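PDB 3JQQ: ferredoxin--NADP reductase, apicoplast from Plasmodium falciparum, which exchanges electrons between NADP(H) and ferredoxin through a bound FAD, and may support the terminal step of isoprenoid precursor synthesis in the apicoplast. Local coordinates for residues K119-E124 and Y137-I142; I213-Y218 and I242-S247. The protein carries 1 engineered substitution. All coordinates share one frame; numbering follows the deposited sequence.

Contact 1: K119-E124 and Y137-I142; sequences KIHKYE and YCSGFI. With FAD (flavin-adenine dinucleotide), chain I.
Ser139 meets His121 where helix 137-144 comes up to strand 114-123, in the antiparallel beta-barrel FAD-binding domain of the ferredoxin-NADP reductase family; Tyr137 to Ser139 hold the cofactor's pyrophosphate, while Lys119, His121 and Tyr123 meet its flavin, sugar and adenine. Ser139 OG stands beside its own backbone N and anti to the carbonyl carbon (chi1 -59°), which turns the hydroxyl to both partners. It gives its proton to FAD O2P at 2.6 Å and accepts the backbone N-H of His121 at 3.1 Å in an almost straight bond (170°). Accepting the amide leaves the proton for the phosphate, consistent with a fixed rotation of the group. The same oxygen lies at the edge of the imidazole, in its plane and nearest CD2. Successive backbone amides complete the grip: Tyr137 N reaches FAD O2A, Cys138 N FAD O1P, and Ser139 N FAD O2P, and the helix dipole may help to offset phosphate charge. Beside the polar contacts, Ile120 closes the join: its CD1 comes to 3.4 Å from O of Ser139 and also meets CB of Ile142, the two isoleucine side chains crossing at a slant. Farther along the strand, Tyr123 lays one ring face against the FAD adenine, with FAD N3A 3.6 Å above the centre of the ring. At the other end, Lys119 N donates to flavin O2 at 3.0 Å.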
loop_
_atom_site.group_PDB
_atom_site.type_symbol
_atom_site.label_atom_id
_atom_site.label_comp_id
_atom_site.label_asym_id
_atom_site.label_seq_id
_atom_site.Cartn_x
_atom_site.Cartn_y
_atom_site.Cartn_z
ATOM N N LYS B 119 -2.883 -2.405 11.903
ATOM C CA LYS B 119 -3.314 -3.543 11.107
ATOM C C LYS B 119 -2.151 -4.523 10.998
ATOM O O LYS B 119 -1.016 -4.125 10.743
ATOM C CB LYS B 119 -3.745 -3.064 9.717
ATOM C CG LYS B 119 -4.390 -4.122 8.818
ATOM C CD LYS B 119 -4.588 -3.562 7.410
ATOM C CE LYS B 119 -4.922 -4.648 6.387
ATOM N NZ LYS B 119 -6.392 -4.814 6.179
ATOM N N ILE B 120 -2.432 -5.803 11.216
ATOM C CA ILE B 120 -1.404 -6.831 11.128
ATOM C C ILE B 120 -1.389 -7.412 9.723
ATOM O O ILE B 120 -2.338 -8.073 9.303
ATOM C CB ILE B 120 -1.621 -7.943 12.164
ATOM C CG1 ILE B 120 -1.667 -7.352 13.576
ATOM C CG2 ILE B 120 -0.534 -9.003 12.059
ATOM C CD1 ILE B 120 -0.448 -6.517 13.936
ATOM N N HIS B 121 -0.312 -7.136 8.996
ATOM C CA HIS B 121 -0.170 -7.569 7.612
ATOM C C HIS B 121 0.345 -9.007 7.527
ATOM O O HIS B 121 1.304 -9.372 8.204
ATOM C CB HIS B 121 0.761 -6.611 6.863
ATOM C CG HIS B 121 0.224 -5.216 6.753
ATOM N ND1 HIS B 121 -0.347 -4.729 5.597
ATOM C CD2 HIS B 121 0.152 -4.212 7.659
ATOM C CE1 HIS B 121 -0.741 -3.483 5.793
ATOM N NE2 HIS B 121 -0.449 -3.145 7.036
ATOM N N LYS B 122 -0.304 -9.815 6.693
ATOM C CA LYS B 122 0.050 -11.224 6.536
ATOM C C LYS B 122 0.280 -11.611 5.079
ATOM O O LYS B 122 -0.336 -11.051 4.173
ATOM C CB LYS B 122 -1.064 -12.121 7.087
ATOM C CG LYS B 122 -1.047 -12.333 8.582
ATOM C CD LYS B 122 -1.949 -13.506 8.969
ATOM C CE LYS B 122 -3.407 -13.248 8.602
ATOM N NZ LYS B 122 -4.279 -14.413 8.933
ATOM N N TYR B 123 1.163 -12.583 4.866
ATOM C CA TYR B 123 1.291 -13.249 3.570
ATOM C C TYR B 123 1.682 -14.704 3.802
ATOM O O TYR B 123 1.983 -15.094 4.930
ATOM C CB TYR B 123 2.322 -12.552 2.679
ATOM C CG TYR B 123 3.682 -12.388 3.320
ATOM C CD1 TYR B 123 3.895 -11.420 4.292
ATOM C CD2 TYR B 123 4.753 -13.195 2.954
ATOM C CE1 TYR B 123 5.133 -11.260 4.883
ATOM C CE2 TYR B 123 5.998 -13.039 3.540
ATOM C CZ TYR B 123 6.180 -12.070 4.505
ATOM O OH TYR B 123 7.413 -11.907 5.095
ATOM N N GLU B 124 1.678 -15.508 2.744
ATOM C CA GLU B 124 2.098 -16.903 2.864
ATOM C C GLU B 124 2.697 -17.445 1.571
ATOM O O GLU B 124 3.794 -18.010 1.577
ATOM C CB GLU B 124 0.934 -17.780 3.333
ATOM C CG GLU B 124 -0.309 -17.688 2.470
ATOM C CD GLU B 124 -1.577 -17.793 3.279
ATOM O OE1 GLU B 124 -2.437 -18.635 2.937
ATOM O OE2 GLU B 124 -1.712 -17.038 4.266
ATOM N N TYR B 137 7.056 -6.810 8.898
ATOM C CA TYR B 137 8.161 -6.686 9.856
ATOM C C TYR B 137 7.685 -6.171 11.215
ATOM O O TYR B 137 7.886 -6.826 12.239
ATOM C CB TYR B 137 9.267 -5.792 9.290
ATOM C CG TYR B 137 10.435 -5.582 10.227
ATOM C CD1 TYR B 137 11.222 -6.649 10.641
ATOM C CD2 TYR B 137 10.760 -4.311 10.687
ATOM C CE1 TYR B 137 12.295 -6.457 11.493
ATOM C CE2 TYR B 137 11.831 -4.110 11.537
ATOM C CZ TYR B 137 12.594 -5.185 11.938
ATOM O OH TYR B 137 13.660 -4.989 12.783
ATOM N N CYS B 138 7.050 -4.999 11.217
ATOM C CA CYS B 138 6.471 -4.456 12.440
ATOM C C CYS B 138 5.217 -5.236 12.856
ATOM O O CYS B 138 4.997 -5.481 14.039
ATOM C CB CYS B 138 6.146 -2.971 12.264
ATOM S SG CYS B 138 5.708 -2.108 13.789
ATOM N N SER B 139 4.404 -5.633 11.881
ATOM C CA SER B 139 3.173 -6.375 12.165
ATOM C C SER B 139 3.406 -7.587 13.068
ATOM O O SER B 139 2.652 -7.818 14.014
ATOM C CB SER B 139 2.493 -6.816 10.866
ATOM O OG SER B 139 2.173 -5.694 10.067
ATOM N N GLY B 140 4.444 -8.362 12.766
ATOM C CA GLY B 140 4.770 -9.542 13.562
ATOM C C GLY B 140 5.227 -9.170 14.960
ATOM O O GLY B 140 4.922 -9.867 15.928
ATOM N N PHE B 141 5.961 -8.073 15.072
ATOM C CA PHE B 141 6.420 -7.573 16.362
ATOM C C PHE B 141 5.238 -7.163 17.238
ATOM O O PHE B 141 5.190 -7.501 18.421
ATOM C CB PHE B 141 7.400 -6.410 16.148
ATOM C CG PHE B 141 7.609 -5.540 17.358
ATOM C CD1 PHE B 141 8.421 -5.954 18.403
ATOM C CD2 PHE B 141 7.019 -4.288 17.431
ATOM C CE1 PHE B 141 8.621 -5.143 19.507
ATOM C CE2 PHE B 141 7.213 -3.474 18.532
ATOM C CZ PHE B 141 8.015 -3.902 19.571
ATOM N N ILE B 142 4.268 -6.455 16.654
ATOM C CA ILE B 142 3.070 -6.063 17.388
ATOM C C ILE B 142 2.227 -7.285 17.725
ATOM O O ILE B 142 1.676 -7.394 18.821
ATOM C CB ILE B 142 2.222 -5.075 16.582
ATOM C CG1 ILE B 142 3.021 -3.795 16.332
ATOM C CG2 ILE B 142 0.914 -4.765 17.302
ATOM C CD1 ILE B 142 2.535 -3.010 15.132
HETATM P PA FAD I . 6.500 -4.530 5.935
HETATM O O1A FAD I . 7.184 -3.186 5.863
HETATM O O2A FAD I . 7.425 -5.576 6.512
HETATM O O5B FAD I . 5.951 -4.957 4.479
HETATM C C5B FAD I . 4.962 -4.188 3.829
HETATM C C4B FAD I . 3.900 -5.089 3.205
HETATM O O4B FAD I . 4.496 -6.058 2.360
HETATM C C3B FAD I . 3.128 -5.850 4.268
HETATM O O3B FAD I . 1.787 -5.956 3.853
HETATM C C2B FAD I . 3.763 -7.225 4.266
HETATM O O2B FAD I . 2.815 -8.223 4.568
HETATM C C1B FAD I . 4.288 -7.372 2.848
HETATM N N9A FAD I . 5.555 -8.125 2.795
HETATM C C8A FAD I . 6.702 -7.869 3.499
HETATM N N7A FAD I . 7.634 -8.788 3.149
HETATM C C5A FAD I . 7.098 -9.619 2.229
HETATM C C6A FAD I . 7.609 -10.717 1.546
HETATM N N6A FAD I . 8.828 -11.174 1.824
HETATM N N1A FAD I . 6.805 -11.384 0.646
HETATM C C2A FAD I . 5.510 -10.960 0.430
HETATM N N3A FAD I . 5.012 -9.871 1.114
HETATM C C4A FAD I . 5.794 -9.211 1.998
HETATM N N1 FAD I . -0.473 1.551 9.536
HETATM C C2 FAD I . -1.356 1.171 10.521
HETATM O O2 FAD I . -1.597 -0.025 10.684
HETATM N N3 FAD I . -1.963 2.125 11.316
HETATM C C4 FAD I . -1.692 3.463 11.125
HETATM O O4 FAD I . -2.234 4.310 11.831
HETATM C C4X FAD I . -0.802 3.848 10.130
HETATM N N5 FAD I . -0.526 5.185 9.936
HETATM C C5X FAD I . 0.358 5.552 8.945
HETATM C C6 FAD I . 0.634 6.902 8.750
HETATM C C7 FAD I . 1.523 7.290 7.760
HETATM C C7M FAD I . 1.819 8.749 7.552
HETATM C C8 FAD I . 2.135 6.321 6.965
HETATM C C8M FAD I . 3.100 6.718 5.881
HETATM C C9 FAD I . 1.856 4.974 7.161
HETATM C C9A FAD I . 0.968 4.581 8.148
HETATM N N10 FAD I . 0.702 3.234 8.343
HETATM C C10 FAD I . -0.193 2.882 9.334
HETATM C "C1'" FAD I . 1.482 2.155 7.617
HETATM C "C2'" FAD I . 2.533 1.496 8.521
HETATM O "O2'" FAD I . 3.539 2.435 8.813
HETATM C "C3'" FAD I . 3.252 0.272 7.932
HETATM O "O3'" FAD I . 3.587 0.489 6.578
HETATM C "C4'" FAD I . 2.474 -1.035 8.072
HETATM O "O4'" FAD I . 2.351 -1.346 9.442
HETATM C "C5'" FAD I . 3.217 -2.177 7.388
HETATM O "O5'" FAD I . 4.467 -2.306 8.023
HETATM P P FAD I . 5.152 -3.743 8.263
HETATM O O1P FAD I . 6.573 -3.548 8.738
HETATM O O2P FAD I . 4.363 -4.583 9.240
HETATM O O3P FAD I . 5.149 -4.421 6.804
#

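Contact 2: I213-Y218 and I242-S247. With A2P (adenosine-2'-5'-diphosphate), chain J.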
loop_
_atom_site.group_PDB
_atom_site.type_symbol
_atom_site.label_atom_id
_atom_site.label_comp_id
_atom_site.label_asym_id
_atom_site.label_seq_id
_atom_site.Cartn_x
_atom_site.Cartn_y
_atom_site.Cartn_z
ATOM N N ILE B 213 -18.312 12.746 8.041
ATOM C CA ILE B 213 -17.311 11.699 7.927
ATOM C C ILE B 213 -17.664 10.691 6.844
ATOM O O ILE B 213 -18.764 10.139 6.826
ATOM C CB ILE B 213 -17.116 10.970 9.267
ATOM C CG1 ILE B 213 -16.890 11.987 10.387
ATOM C CG2 ILE B 213 -15.956 9.989 9.178
ATOM C CD1 ILE B 213 -16.316 11.391 11.648
ATOM N N TYR B 214 -16.722 10.470 5.934
ATOM C CA TYR B 214 -16.862 9.453 4.905
ATOM C C TYR B 214 -15.812 8.383 5.163
ATOM O O TYR B 214 -14.612 8.644 5.065
ATOM C CB TYR B 214 -16.675 10.061 3.516
ATOM C CG TYR B 214 -17.668 11.152 3.179
ATOM C CD1 TYR B 214 -17.307 12.491 3.243
ATOM C CD2 TYR B 214 -18.965 10.841 2.792
ATOM C CE1 TYR B 214 -18.211 13.491 2.932
ATOM C CE2 TYR B 214 -19.875 11.833 2.480
ATOM C CZ TYR B 214 -19.493 13.155 2.552
ATOM O OH TYR B 214 -20.397 14.144 2.240
ATOM N N TYR B 215 -16.263 7.182 5.499
ATOM C CA TYR B 215 -15.363 6.156 6.000
ATOM C C TYR B 215 -15.555 4.845 5.251
ATOM O O TYR B 215 -16.617 4.225 5.317
ATOM C CB TYR B 215 -15.585 5.978 7.508
ATOM C CG TYR B 215 -14.609 5.065 8.218
ATOM C CD1 TYR B 215 -13.340 4.827 7.707
ATOM C CD2 TYR B 215 -14.953 4.463 9.425
ATOM C CE1 TYR B 215 -12.452 3.999 8.366
ATOM C CE2 TYR B 215 -14.072 3.633 10.090
ATOM C CZ TYR B 215 -12.822 3.405 9.556
ATOM O OH TYR B 215 -11.940 2.581 10.220
ATOM N N GLY B 216 -14.517 4.441 4.528
ATOM C CA GLY B 216 -14.548 3.210 3.750
ATOM C C GLY B 216 -13.840 2.072 4.454
ATOM O O GLY B 216 -12.667 2.179 4.816
ATOM N N VAL B 217 -14.570 0.982 4.661
ATOM C CA VAL B 217 -14.023 -0.225 5.258
ATOM C C VAL B 217 -14.664 -1.425 4.571
ATOM O O VAL B 217 -15.575 -1.262 3.760
ATOM C CB VAL B 217 -14.279 -0.279 6.779
ATOM C CG1 VAL B 217 -13.442 0.768 7.497
ATOM C CG2 VAL B 217 -15.759 -0.091 7.081
ATOM N N TYR B 218 -14.190 -2.626 4.886
ATOM C CA TYR B 218 -14.697 -3.836 4.237
ATOM C C TYR B 218 -16.163 -4.130 4.577
ATOM O O TYR B 218 -16.988 -4.326 3.683
ATOM C CB TYR B 218 -13.824 -5.047 4.574
ATOM C CG TYR B 218 -14.304 -6.330 3.933
ATOM C CD1 TYR B 218 -14.132 -6.556 2.573
ATOM C CD2 TYR B 218 -14.936 -7.306 4.680
ATOM C CE1 TYR B 218 -14.574 -7.723 1.977
ATOM C CE2 TYR B 218 -15.383 -8.479 4.095
ATOM C CZ TYR B 218 -15.199 -8.685 2.746
ATOM O OH TYR B 218 -15.638 -9.845 2.153
ATOM N N ILE B 242 -22.060 10.465 9.866
ATOM C CA ILE B 242 -21.110 9.470 9.375
ATOM C C ILE B 242 -21.667 8.644 8.224
ATOM O O ILE B 242 -22.704 7.998 8.360
ATOM C CB ILE B 242 -20.691 8.492 10.487
ATOM C CG1 ILE B 242 -20.098 9.248 11.678
ATOM C CG2 ILE B 242 -19.709 7.462 9.947
ATOM C CD1 ILE B 242 -19.917 8.386 12.915
ATOM N N HIS B 243 -20.964 8.654 7.097
ATOM C CA HIS B 243 -21.331 7.820 5.959
ATOM C C HIS B 243 -20.333 6.673 5.788
ATOM O O HIS B 243 -19.146 6.901 5.550
ATOM C CB HIS B 243 -21.409 8.657 4.676
ATOM C CG HIS B 243 -22.418 9.764 4.735
ATOM N ND1 HIS B 243 -23.774 9.531 4.823
ATOM C CD2 HIS B 243 -22.269 11.110 4.706
ATOM C CE1 HIS B 243 -24.422 10.686 4.850
ATOM N NE2 HIS B 243 -23.526 11.659 4.784
ATOM N N TYR B 244 -20.823 5.442 5.914
ATOM C CA TYR B 244 -19.984 4.253 5.778
ATOM C C TYR B 244 -20.077 3.655 4.379
ATOM O O TYR B 244 -21.171 3.457 3.851
ATOM C CB TYR B 244 -20.388 3.185 6.799
ATOM C CG TYR B 244 -20.132 3.551 8.241
ATOM C CD1 TYR B 244 -21.186 3.745 9.125
ATOM C CD2 TYR B 244 -18.838 3.692 8.723
ATOM C CE1 TYR B 244 -20.959 4.074 10.448
ATOM C CE2 TYR B 244 -18.600 4.023 10.041
ATOM C CZ TYR B 244 -19.664 4.211 10.900
ATOM O OH TYR B 244 -19.428 4.540 12.215
ATOM N N VAL B 245 -18.926 3.355 3.788
ATOM C CA VAL B 245 -18.887 2.721 2.476
ATOM C C VAL B 245 -18.204 1.363 2.580
ATOM O O VAL B 245 -16.984 1.284 2.732
ATOM C CB VAL B 245 -18.134 3.587 1.453
ATOM C CG1 VAL B 245 -18.301 3.016 0.053
ATOM C CG2 VAL B 245 -18.624 5.025 1.512
ATOM N N PHE B 246 -18.995 0.298 2.499
ATOM C CA PHE B 246 -18.473 -1.050 2.687
ATOM C C PHE B 246 -18.076 -1.697 1.359
ATOM O O PHE B 246 -18.877 -1.772 0.428
ATOM C CB PHE B 246 -19.488 -1.922 3.434
ATOM C CG PHE B 246 -19.923 -1.353 4.761
ATOM C CD1 PHE B 246 -18.993 -1.070 5.750
ATOM C CD2 PHE B 246 -21.263 -1.114 5.023
ATOM C CE1 PHE B 246 -19.392 -0.548 6.969
ATOM C CE2 PHE B 246 -21.667 -0.594 6.240
ATOM C CZ PHE B 246 -20.731 -0.311 7.213
ATOM N N SER B 247 -16.838 -2.172 1.276
ATOM C CA SER B 247 -16.342 -2.739 0.027
ATOM C C SER B 247 -16.862 -4.151 -0.254
ATOM O O SER B 247 -16.803 -4.611 -1.393
ATOM C CB SER B 247 -14.808 -2.689 -0.043
ATOM O OG SER B 247 -14.205 -3.377 1.039
HETATM P P1 A2P J . -11.124 -3.702 -0.575
HETATM O O1P A2P J . -11.528 -3.690 -2.029
HETATM O O2P A2P J . -9.633 -3.778 -0.353
HETATM O O3P A2P J . -11.937 -4.641 0.283
HETATM P P2 A2P J . -7.368 -1.655 4.012
HETATM O O4P A2P J . -6.960 -0.458 4.838
HETATM O O5P A2P J . -6.347 -2.084 2.982
HETATM O O6P A2P J . -7.966 -2.783 4.818
HETATM O "O5'" A2P J . -8.600 -1.112 3.129
HETATM C "C5'" A2P J . -9.551 -0.218 3.703
HETATM C "C4'" A2P J . -10.735 -0.067 2.757
HETATM O "O4'" A2P J . -10.349 0.706 1.614
HETATM C "C3'" A2P J . -11.208 -1.416 2.235
HETATM O "O3'" A2P J . -12.639 -1.421 2.229
HETATM C "C2'" A2P J . -10.704 -1.473 0.809
HETATM O "O2'" A2P J . -11.550 -2.244 -0.040
HETATM C "C1'" A2P J . -10.795 0.000 0.453
HETATM N N9 A2P J . -10.072 0.321 -0.804
HETATM C C8 A2P J . -9.289 -0.513 -1.515
HETATM N N7 A2P J . -8.806 0.103 -2.626
HETATM C C5 A2P J . -9.298 1.358 -2.636
HETATM C C6 A2P J . -9.195 2.546 -3.517
HETATM N N6 A2P J . -8.446 2.518 -4.643
HETATM N N1 A2P J . -9.871 3.661 -3.160
HETATM C C2 A2P J . -10.618 3.710 -2.042
HETATM N N3 A2P J . -10.756 2.672 -1.200
HETATM C C4 A2P J . -10.135 1.492 -1.437
#
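Val217 O and Val245 O face each other at only 3.1 Å, two acceptors with no hydrogen bond between them, where two parallel strands end at the nucleotide site. Each carbonyl has its own donor: Ser247 N bonds Val217 O, and Val217 N bonds Val245 O at 3.1 Å with a bent N-H...O angle of 146°. Upstream the bonding is straighter, as in His243 N to Ile213 O at 2.7 Å (175°).

The side chains alternate across the sheet. On one face Tyr214 and His243 point the same way, their rings near parallel but slid so that they barely overlap; Tyr214 CE2 comes to 3.3 Å from His243 CD2. On the other, Tyr215 and Tyr244 meet edge to edge, CD2 against CE2, and Val217 CG2 sits at the rim of the Phe246 ring, 3.6 Å from CD1. CG1 of Val217 lies over one face of the Tyr215 ring, offset toward its rim.

Beyond the strand ends, Ser247 OG lies between its backbone N and carbonyl carbon (chi1 58°) and accepts a hydrogen bond from A2P O3' at 2.8 Å. O3P of the 2'-phosphate, the group that distinguishes NADP from NAD, is 2.7 Å from Ser247 OG and lies in plane at the edge of the Tyr218 ring. Nucleotide binding at the C-terminal ends of parallel strands is the Rossmann-like arrangement of this domain.

The pair belongs to a beta-alpha-beta crossover: helix 226-235 covers Ile242 and Tyr244, helix 259-265 packs on Tyr214 and Val245, and strand 173-178 flanks strand 211-217.

Overall arrangement
Contact 1 lies in the antiparallel FAD-binding domain and joins a strand to a helix; contact 2 lies in the parallel-stranded NADP-binding domain and pairs neighbouring strands of its sheet. The contacts share no element, and their centres are 24 Å apart. Contact 1 is small and buried, with one hydrogen bond directly across it and the cofactor as its chief partner. Contact 2 is larger and only partly buried, resting on repeated backbone bonds, with ligand chemistry confined to its C-terminal end. Lys119 spans the two sites: its backbone N binds the flavin, while NZ is hydrogen-bonded to Asn33 and salt-bridged to an A2P phosphate.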